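Local coordinates for alpha-1,2-mannosidase (Bacteroides thetaiotaomicron, PDB 2WW2), which hydrolyses alpha-mannosidic linkages with inversion of configuration, as a calcium-dependent member of glycoside hydrolase family 92, at residues T45-S50 with M91-R96; V274-G279 with T286-L291; E300-D305 with D322-T327. One frame throughout, in Å; residues are numbered along the deposited sequence.

Contact 1 of 3, residues T45-S50 with M91-R96; sequences TGENGS and MSHKER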
loop_
_atom_site.group_PDB
_atom_site.type_symbol
_atom_site.label_atom_id
_atom_site.label_comp_id
_atom_site.label_asym_id
_atom_site.label_seq_id
_atom_site.Cartn_x
_atom_site.Cartn_y
_atom_site.Cartn_z
ATOM N N THR A 45 5.115 35.540 -0.348
ATOM C CA THR A 45 5.559 35.145 -1.692
ATOM C C THR A 45 4.372 34.884 -2.621
ATOM O O THR A 45 4.487 35.038 -3.842
ATOM C CB THR A 45 6.448 33.872 -1.665
ATOM O OG1 THR A 45 5.698 32.770 -1.157
ATOM C CG2 THR A 45 7.636 34.075 -0.756
ATOM N N GLY A 46 3.245 34.483 -2.043
ATOM C CA GLY A 46 2.056 34.139 -2.834
ATOM C C GLY A 46 1.299 35.394 -3.275
ATOM O O GLY A 46 1.510 36.476 -2.727
ATOM N N GLU A 47 0.433 35.258 -4.277
ATOM C CA GLU A 47 -0.391 36.384 -4.717
ATOM C C GLU A 47 -1.306 36.850 -3.593
ATOM O O GLU A 47 -1.674 36.051 -2.743
ATOM C CB GLU A 47 -1.280 35.956 -5.890
ATOM C CG GLU A 47 -0.580 35.916 -7.211
ATOM C CD GLU A 47 -1.562 35.728 -8.371
ATOM O OE1 GLU A 47 -2.799 35.746 -8.149
ATOM O OE2 GLU A 47 -1.083 35.558 -9.499
ATOM N N ASN A 48 -1.726 38.115 -3.625
ATOM C CA ASN A 48 -2.812 38.551 -2.768
ATOM C C ASN A 48 -3.982 37.597 -2.979
ATOM O O ASN A 48 -4.300 37.258 -4.125
ATOM C CB ASN A 48 -3.294 39.973 -3.127
ATOM C CG ASN A 48 -2.328 41.077 -2.668
ATOM O OD1 ASN A 48 -1.218 40.802 -2.202
ATOM N ND2 ASN A 48 -2.769 42.330 -2.784
ATOM N N GLY A 49 -4.633 37.196 -1.894
ATOM C CA GLY A 49 -5.792 36.314 -1.988
ATOM C C GLY A 49 -5.484 34.840 -1.786
ATOM O O GLY A 49 -6.367 34.049 -1.458
ATOM N N SER A 50 -4.232 34.448 -1.975
ATOM C CA SER A 50 -3.896 33.047 -1.801
ATOM C C SER A 50 -3.629 32.716 -0.330
ATOM O O SER A 50 -2.832 33.390 0.321
ATOM C CB SER A 50 -2.654 32.687 -2.622
ATOM O OG SER A 50 -2.236 31.370 -2.288
ATOM N N MET A 91 3.489 48.429 -8.725
ATOM C CA MET A 91 2.393 48.658 -7.777
ATOM C C MET A 91 1.633 47.384 -7.423
ATOM O O MET A 91 1.494 47.049 -6.255
ATOM C CB MET A 91 1.383 49.703 -8.309
ATOM C CG MET A 91 2.011 51.062 -8.633
ATOM S SD MET A 91 2.901 51.738 -7.216
ATOM C CE MET A 91 1.558 52.066 -6.091
ATOM N N SER A 92 1.107 46.708 -8.437
ATOM C CA SER A 92 0.238 45.550 -8.223
ATOM C C SER A 92 0.983 44.367 -7.618
ATOM O O SER A 92 2.146 44.110 -7.954
ATOM C CB SER A 92 -0.413 45.120 -9.539
ATOM O OG SER A 92 -1.153 43.915 -9.356
ATOM N N HIS A 93 0.320 43.652 -6.716
ATOM C CA HIS A 93 0.903 42.426 -6.172
ATOM C C HIS A 93 1.321 41.439 -7.282
ATOM O O HIS A 93 2.221 40.630 -7.086
ATOM C CB HIS A 93 -0.074 41.750 -5.201
ATOM C CG HIS A 93 -1.216 41.044 -5.878
ATOM N ND1 HIS A 93 -2.360 41.695 -6.297
ATOM C CD2 HIS A 93 -1.378 39.745 -6.222
ATOM C CE1 HIS A 93 -3.195 40.821 -6.842
ATOM N NE2 HIS A 93 -2.618 39.631 -6.817
ATOM N N LYS A 94 0.664 41.514 -8.445
ATOM C CA LYS A 94 0.965 40.621 -9.567
ATOM C C LYS A 94 2.324 40.910 -10.158
ATOM O O LYS A 94 2.904 40.047 -10.798
ATOM C CB LYS A 94 -0.077 40.782 -10.674
ATOM C CG LYS A 94 -1.506 40.491 -10.230
ATOM C CD LYS A 94 -1.928 39.087 -10.624
ATOM C CE LYS A 94 -3.439 38.915 -10.500
ATOM N NZ LYS A 94 -3.827 37.482 -10.676
ATOM N N GLU A 95 2.820 42.128 -9.948
ATOM C CA GLU A 95 4.076 42.581 -10.530
ATOM C C GLU A 95 5.214 42.845 -9.529
ATOM O O GLU A 95 6.353 43.031 -9.956
ATOM C CB GLU A 95 3.856 43.867 -11.332
ATOM C CG GLU A 95 3.047 43.660 -12.578
ATOM C CD GLU A 95 3.173 44.838 -13.502
ATOM O OE1 GLU A 95 2.552 45.878 -13.210
ATOM O OE2 GLU A 95 3.916 44.729 -14.504
ATOM N N ARG A 96 4.910 42.901 -8.229
ATOM C CA ARG A 96 5.932 43.101 -7.206
ATOM C C ARG A 96 6.521 41.761 -6.871
ATOM O O ARG A 96 5.988 41.039 -6.025
ATOM C CB ARG A 96 5.370 43.680 -5.892
ATOM C CG ARG A 96 4.907 45.091 -5.955
ATOM C CD ARG A 96 4.574 45.657 -4.553
ATOM N NE ARG A 96 3.954 44.689 -3.656
ATOM C CZ ARG A 96 2.645 44.559 -3.444
ATOM N NH1 ARG A 96 1.758 45.337 -4.084
ATOM N NH2 ARG A 96 2.218 43.643 -2.582
#
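Asn48 lies flat on one face of the His93 imidazole. Its CB stands 3.5 Å from the ring centroid, almost on the normal in a CH-pi contact, and the amide is stacked on the ring with the two planes only 8° apart. The amide is shifted toward the root of the histidine, where OD1 meets His93 CB at 3.3 Å. Beside this stack, Glu47 brings its CB to the ring's edge, 3.8 Å from His93 CD2, and carries its carboxylate on past the ring. There Lys94 NZ forms a salt bridge with Glu47 OE1 at 3.2 Å, approaching from above the carboxylate plane. The bend at Lys94 chi2 (-99°) sets CD near Glu47 OE2, and the chain runs extended from there to the amine. Lys94 CG lies over the opposite face of the imidazole from Asn48, toward its rim. Glu47 OE1 lies 4.1 Å from His93 NE2 and might favour a protonated imidazole, though the lysine amine on the same carboxylate would work against this.

Both segments are loops of the N-terminal domain of family 92, one joining strands 40-44 and 60-67, the other strands 80-86 and 98-108. The first is shaped by a type II beta turn from Glu47 to Ser50, with Gly49 at its third position. In the second, Ser92 OG accepts from Lys94 N at 3.1 Å, an ST turn that fixes the backbone carrying His93 and Lys94. Beneath them, His93 CA packs over a face of the Arg96 guanidinium, whose NH1 donates in plane to Met91 O at 2.8 Å. Asp148 holds that same NH1 in a salt bridge. Gln44 NE2 donates to Asn48 OD1, while Tyr214 OH and Arg62 NH1 bond to the backbone N and O of His93.

Contact 2 of 3, residues V274-G279 with T286-L291; sequences VEAEGG and TFYSCL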
loop_
_atom_site.group_PDB
_atom_site.type_symbol
_atom_site.label_atom_id
_atom_site.label_comp_id
_atom_site.label_asym_id
_atom_site.label_seq_id
_atom_site.Cartn_x
_atom_site.Cartn_y
_atom_site.Cartn_z
ATOM N N VAL A 274 8.298 27.086 30.886
ATOM C CA VAL A 274 8.770 25.716 30.980
ATOM C C VAL A 274 10.242 25.628 30.577
ATOM O O VAL A 274 10.633 25.996 29.460
ATOM C CB VAL A 274 7.854 24.654 30.266
ATOM C CG1 VAL A 274 7.555 25.054 28.841
ATOM C CG2 VAL A 274 8.506 23.242 30.332
ATOM N N GLU A 275 11.066 25.203 31.523
ATOM C CA GLU A 275 12.498 25.186 31.304
ATOM C C GLU A 275 12.970 23.763 31.060
ATOM O O GLU A 275 12.997 22.956 31.992
ATOM C CB GLU A 275 13.241 25.667 32.547
ATOM C CG GLU A 275 13.156 27.115 32.882
ATOM C CD GLU A 275 14.149 27.455 34.014
ATOM O OE1 GLU A 275 13.703 27.592 35.167
ATOM O OE2 GLU A 275 15.363 27.529 33.749
ATOM N N ALA A 276 13.381 23.468 29.833
ATOM C CA ALA A 276 13.914 22.153 29.499
ATOM C C ALA A 276 15.437 22.140 29.604
ATOM O O ALA A 276 16.109 23.044 29.075
ATOM C CB ALA A 276 13.481 21.749 28.093
ATOM N N GLU A 277 15.983 21.117 30.265
ATOM C CA GLU A 277 17.441 20.977 30.441
ATOM C C GLU A 277 17.868 19.526 30.176
ATOM O O GLU A 277 17.126 18.579 30.488
ATOM C CB GLU A 277 17.866 21.361 31.872
ATOM C CG GLU A 277 17.527 22.790 32.293
ATOM C CD GLU A 277 17.851 23.051 33.760
ATOM O OE1 GLU A 277 19.042 23.103 34.099
ATOM O OE2 GLU A 277 16.913 23.194 34.575
ATOM N N GLY A 278 19.056 19.341 29.623
ATOM C CA GLY A 278 19.581 17.985 29.420
ATOM C C GLY A 278 18.957 17.357 28.184
ATOM O O GLY A 278 18.215 16.385 28.273
ATOM N N GLY A 279 19.238 17.946 27.027
ATOM C CA GLY A 279 18.717 17.455 25.747
ATOM C C GLY A 279 19.662 17.960 24.672
ATOM O O GLY A 279 20.508 18.820 24.953
ATOM N N THR A 286 13.294 21.761 18.666
ATOM C CA THR A 286 11.979 21.193 18.335
ATOM C C THR A 286 10.977 21.622 19.388
ATOM O O THR A 286 9.908 22.131 19.072
ATOM C CB THR A 286 12.052 19.660 18.234
ATOM O OG1 THR A 286 13.067 19.305 17.284
ATOM C CG2 THR A 286 10.704 19.087 17.743
ATOM N N PHE A 287 11.352 21.440 20.650
ATOM C CA PHE A 287 10.484 21.772 21.781
ATOM C C PHE A 287 10.060 23.249 21.798
ATOM O O PHE A 287 8.872 23.560 21.907
ATOM C CB PHE A 287 11.204 21.427 23.094
ATOM C CG PHE A 287 10.373 21.663 24.330
ATOM C CD1 PHE A 287 9.348 20.773 24.682
ATOM C CD2 PHE A 287 10.611 22.765 25.143
ATOM C CE1 PHE A 287 8.587 20.990 25.821
ATOM C CE2 PHE A 287 9.857 22.989 26.285
ATOM C CZ PHE A 287 8.838 22.103 26.627
ATOM N N TYR A 288 11.027 24.163 21.722
ATOM C CA TYR A 288 10.681 25.579 21.810
ATOM C C TYR A 288 10.007 26.104 20.556
ATOM O O TYR A 288 9.193 27.002 20.636
ATOM C CB TYR A 288 11.905 26.422 22.239
ATOM C CG TYR A 288 12.146 26.190 23.717
ATOM C CD1 TYR A 288 11.216 26.649 24.654
ATOM C CD2 TYR A 288 13.244 25.456 24.171
ATOM C CE1 TYR A 288 11.382 26.416 26.017
ATOM C CE2 TYR A 288 13.415 25.207 25.532
ATOM C CZ TYR A 288 12.474 25.699 26.447
ATOM O OH TYR A 288 12.617 25.466 27.803
ATOM N N SER A 289 10.336 25.540 19.402
ATOM C CA SER A 289 9.584 25.874 18.178
ATOM C C SER A 289 8.122 25.464 18.299
ATOM O O SER A 289 7.230 26.249 17.970
ATOM C CB SER A 289 10.223 25.212 16.963
ATOM O OG SER A 289 11.557 25.693 16.758
ATOM N N CYS A 290 7.870 24.243 18.774
ATOM C CA CYS A 290 6.482 23.807 18.998
ATOM C C CYS A 290 5.795 24.690 20.024
ATOM O O CYS A 290 4.608 25.009 19.875
ATOM C CB CYS A 290 6.428 22.330 19.445
ATOM S SG CYS A 290 6.871 21.169 18.144
ATOM N N LEU A 291 6.522 25.091 21.073
ATOM C CA LEU A 291 5.907 25.925 22.100
ATOM C C LEU A 291 5.571 27.304 21.509
ATOM O O LEU A 291 4.480 27.841 21.729
ATOM C CB LEU A 291 6.810 26.050 23.351
ATOM C CG LEU A 291 6.275 26.845 24.563
ATOM C CD1 LEU A 291 4.876 26.320 25.030
ATOM C CD2 LEU A 291 7.273 26.858 25.714
#
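The hydroxyl of Tyr288 is gripped by two backbone groups of strand 274-277. It donates to Val274 O at 2.6 Å and accepts from Ala276 N at 2.9 Å in a nearly straight bond (162°). Val274 O lies close to the plane of the phenol ring, so the ring meets the strand edge-on. Over the centre of one ring face sits Phe287 CD2, 3.6 Å above the plane, which probably restricts the rotation of the ring. The tightest apolar packing is at Val274. Its CG1 presses on Leu291 CD2 at 3.6 Å, while CG2, anti to the backbone N, reaches the edge of the Phe287 ring tip to tip, 3.9 Å from CZ.

Strand 274-277 is an edge strand of a mixed sheet in the catalytic domain, and its backbone pairs with strand 661-665 on one side. The tyrosine hydroxyl thus takes up a carbonyl and an N-H of this edge strand that a further strand might otherwise have used. Helix 281-294 follows directly in the chain and runs back nearly antiparallel to the strand, the segment axes 164° apart and 10.4 Å at closest approach. Helices 256-271, 338-345 and 632-640 pack around the same side chains.

Farther along the strand the contact slackens: Ala276 CB comes no nearer to Phe287 than 4.2 Å, at CE2. Val274 and Ala276 point toward the helix. Glu275 and Glu277 point away from it. Glu275 bonds to His665 through OE1, whereas Glu277 and Gly278 lie on the exposed side.

Contact 3 of 3, residues E300-D305 with D322-T327; sequences EFYEFD and DGYMYT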
loop_
_atom_site.group_PDB
_atom_site.type_symbol
_atom_site.label_atom_id
_atom_site.label_comp_id
_atom_site.label_asym_id
_atom_site.label_seq_id
_atom_site.Cartn_x
_atom_site.Cartn_y
_atom_site.Cartn_z
ATOM N N GLU A 300 -5.482 37.592 20.778
ATOM C CA GLU A 300 -6.212 38.658 21.475
ATOM C C GLU A 300 -6.859 39.520 20.390
ATOM O O GLU A 300 -6.228 39.816 19.381
ATOM C CB GLU A 300 -5.245 39.503 22.317
ATOM C CG GLU A 300 -4.501 38.677 23.378
ATOM C CD GLU A 300 -3.265 39.362 23.957
ATOM O OE1 GLU A 300 -2.916 40.487 23.524
ATOM O OE2 GLU A 300 -2.626 38.743 24.835
ATOM N N PHE A 301 -8.122 39.896 20.587
ATOM C CA PHE A 301 -8.823 40.741 19.625
ATOM C C PHE A 301 -9.309 42.032 20.308
ATOM O O PHE A 301 -10.184 42.753 19.797
ATOM C CB PHE A 301 -9.996 39.960 19.028
ATOM C CG PHE A 301 -10.392 40.422 17.656
ATOM C CD1 PHE A 301 -9.568 40.178 16.566
ATOM C CD2 PHE A 301 -11.602 41.081 17.449
ATOM C CE1 PHE A 301 -9.940 40.608 15.281
ATOM C CE2 PHE A 301 -11.981 41.489 16.168
ATOM C CZ PHE A 301 -11.129 41.257 15.085
ATOM N N TYR A 302 -8.737 42.315 21.475
ATOM C CA TYR A 302 -9.062 43.521 22.216
ATOM C C TYR A 302 -7.899 44.507 22.166
ATOM O O TYR A 302 -6.753 44.159 21.772
ATOM C CB TYR A 302 -9.426 43.199 23.674
ATOM C CG TYR A 302 -8.376 42.407 24.436
ATOM C CD1 TYR A 302 -7.395 43.049 25.191
ATOM C CD2 TYR A 302 -8.372 41.022 24.398
ATOM C CE1 TYR A 302 -6.433 42.325 25.884
ATOM C CE2 TYR A 302 -7.416 40.286 25.090
ATOM C CZ TYR A 302 -6.461 40.942 25.829
ATOM O OH TYR A 302 -5.534 40.202 26.511
ATOM N N GLU A 303 -8.201 45.722 22.587
ATOM C CA GLU A 303 -7.306 46.849 22.475
ATOM C C GLU A 303 -7.481 47.674 23.748
ATOM O O GLU A 303 -8.435 47.470 24.504
ATOM C CB GLU A 303 -7.676 47.660 21.212
ATOM C CG GLU A 303 -7.882 46.742 19.981
ATOM C CD GLU A 303 -8.079 47.489 18.664
ATOM O OE1 GLU A 303 -7.436 48.531 18.451
ATOM O OE2 GLU A 303 -8.862 47.001 17.825
ATOM N N PHE A 304 -6.558 48.585 24.008
ATOM C CA PHE A 304 -6.683 49.412 25.197
ATOM C C PHE A 304 -6.968 50.840 24.802
ATOM O O PHE A 304 -6.169 51.470 24.114
ATOM C CB PHE A 304 -5.432 49.308 26.062
ATOM C CG PHE A 304 -5.221 47.934 26.630
ATOM C CD1 PHE A 304 -5.920 47.530 27.761
ATOM C CD2 PHE A 304 -4.336 47.048 26.034
ATOM C CE1 PHE A 304 -5.735 46.267 28.291
ATOM C CE2 PHE A 304 -4.148 45.776 26.549
ATOM C CZ PHE A 304 -4.861 45.387 27.691
ATOM N N ASP A 305 -8.112 51.340 25.253
ATOM C CA ASP A 305 -8.581 52.660 24.853
ATOM C C ASP A 305 -7.766 53.796 25.489
ATOM O O ASP A 305 -6.748 53.544 26.123
ATOM C CB ASP A 305 -10.075 52.796 25.167
ATOM C CG ASP A 305 -10.369 52.874 26.664
ATOM O OD1 ASP A 305 -9.442 52.981 27.497
ATOM O OD2 ASP A 305 -11.562 52.819 27.009
ATOM N N ASP A 322 -16.781 46.714 26.085
ATOM C CA ASP A 322 -15.760 46.653 27.125
ATOM C C ASP A 322 -15.428 45.199 27.394
ATOM O O ASP A 322 -16.318 44.352 27.434
ATOM C CB ASP A 322 -16.276 47.286 28.434
ATOM C CG ASP A 322 -16.556 48.758 28.296
ATOM O OD1 ASP A 322 -15.753 49.467 27.671
ATOM O OD2 ASP A 322 -17.586 49.224 28.821
ATOM N N GLY A 323 -14.147 44.898 27.579
ATOM C CA GLY A 323 -13.771 43.571 27.997
ATOM C C GLY A 323 -12.847 42.888 27.000
ATOM O O GLY A 323 -12.060 43.552 26.328
ATOM N N TYR A 324 -12.963 41.568 26.916
ATOM C CA TYR A 324 -12.023 40.748 26.151
ATOM C C TYR A 324 -12.713 39.969 25.055
ATOM O O TYR A 324 -13.841 39.502 25.206
ATOM C CB TYR A 324 -11.270 39.768 27.062
ATOM C CG TYR A 324 -10.562 40.444 28.216
ATOM C CD1 TYR A 324 -9.482 41.286 27.986
ATOM C CD2 TYR A 324 -10.982 40.252 29.535
ATOM C CE1 TYR A 324 -8.828 41.917 29.033
ATOM C CE2 TYR A 324 -10.329 40.887 30.592
ATOM C CZ TYR A 324 -9.254 41.710 30.327
ATOM O OH TYR A 324 -8.588 42.349 31.351
ATOM N N MET A 325 -12.001 39.826 23.950
ATOM C CA MET A 325 -12.435 38.984 22.865
ATOM C C MET A 325 -11.172 38.335 22.309
ATOM O O MET A 325 -10.095 38.953 22.330
ATOM C CB MET A 325 -13.157 39.817 21.790
ATOM C CG MET A 325 -13.656 38.991 20.591
ATOM S SD MET A 325 -14.689 37.574 21.000
ATOM C CE MET A 325 -16.091 38.368 21.839
ATOM N N TYR A 326 -11.296 37.086 21.867
ATOM C CA TYR A 326 -10.219 36.380 21.142
ATOM C C TYR A 326 -10.814 35.840 19.869
ATOM O O TYR A 326 -12.029 35.669 19.770
ATOM C CB TYR A 326 -9.702 35.162 21.941
ATOM C CG TYR A 326 -8.739 35.522 23.038
ATOM C CD1 TYR A 326 -7.370 35.245 22.905
ATOM C CD2 TYR A 326 -9.183 36.167 24.197
ATOM C CE1 TYR A 326 -6.478 35.602 23.917
ATOM C CE2 TYR A 326 -8.297 36.522 25.211
ATOM C CZ TYR A 326 -6.947 36.222 25.067
ATOM O OH TYR A 326 -6.074 36.588 26.073
ATOM N N THR A 327 -9.963 35.465 18.927
ATOM C CA THR A 327 -10.477 34.797 17.750
ATOM C C THR A 327 -9.382 34.025 17.023
ATOM O O THR A 327 -8.277 33.891 17.544
ATOM C CB THR A 327 -11.143 35.796 16.790
ATOM O OG1 THR A 327 -11.807 35.051 15.766
ATOM C CG2 THR A 327 -10.084 36.722 16.152
HETATM O O HOH W 1 -3.504 36.487 25.728
#
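Tyr302 has its CG between the backbone N and the carbonyl carbon (chi1 55°), whereas Tyr324 and Tyr326 hold theirs anti to the carbonyl carbon, and the three rings meet as an aromatic cluster. Tyr324 points its edge at a face of Tyr302, CD1 over the ring centre, with centroids 4.9 Å apart and planes at 73°. Tyr302 in turn directs its own edge toward the face of Tyr326 in an offset edge-to-face pair, centroids 5.9 Å apart. Met325 O touches the rim of Tyr302 at CD2 (3.4 Å) and also accepts a hydrogen bond from Phe301 N at 2.8 Å. An alanine in place of Tyr302 would probably open a gap between Tyr324 and Tyr326, leaving the Tyr324 edge without the face it abuts.

Glu300 lies alongside Tyr326, its CA over the ring face at 4.1 Å from the centroid. A water donates to Glu300 OE2 at 2.6 Å and also bonds to Tyr326 OH, which Arg352 NE reaches as well. Farther on, Phe301 CD1 packs against Thr327 CG2 at 3.5 Å. Glu300 and Tyr326 form a non-hydrogen-bonded antiparallel pair, the register by which strands 299-304 and 326-330 join at the middle of a five-stranded antiparallel sheet in the catalytic domain, beside helix 347-364.

In the fold
From the N terminus, contact 1 comes first, closing a loop of 40 residues within the N-terminal domain and joining two strand connections at its surface. The chain then runs on through further strands and helices 240-250 and 256-271 into contact 2, a short closure in which strand 274-277 meets the helix that follows it. Helix 281-294 leads on to strand 299-304, where contact 3 opens and closes over 16 intervening residues that supply strand 310-313 and most of strand 320-322 to the same sheet. The three closures follow in series, none enclosing or crossing another. Contacts 2 and 3 share the catalytic domain, with centres about 30 Å apart and no direct touch.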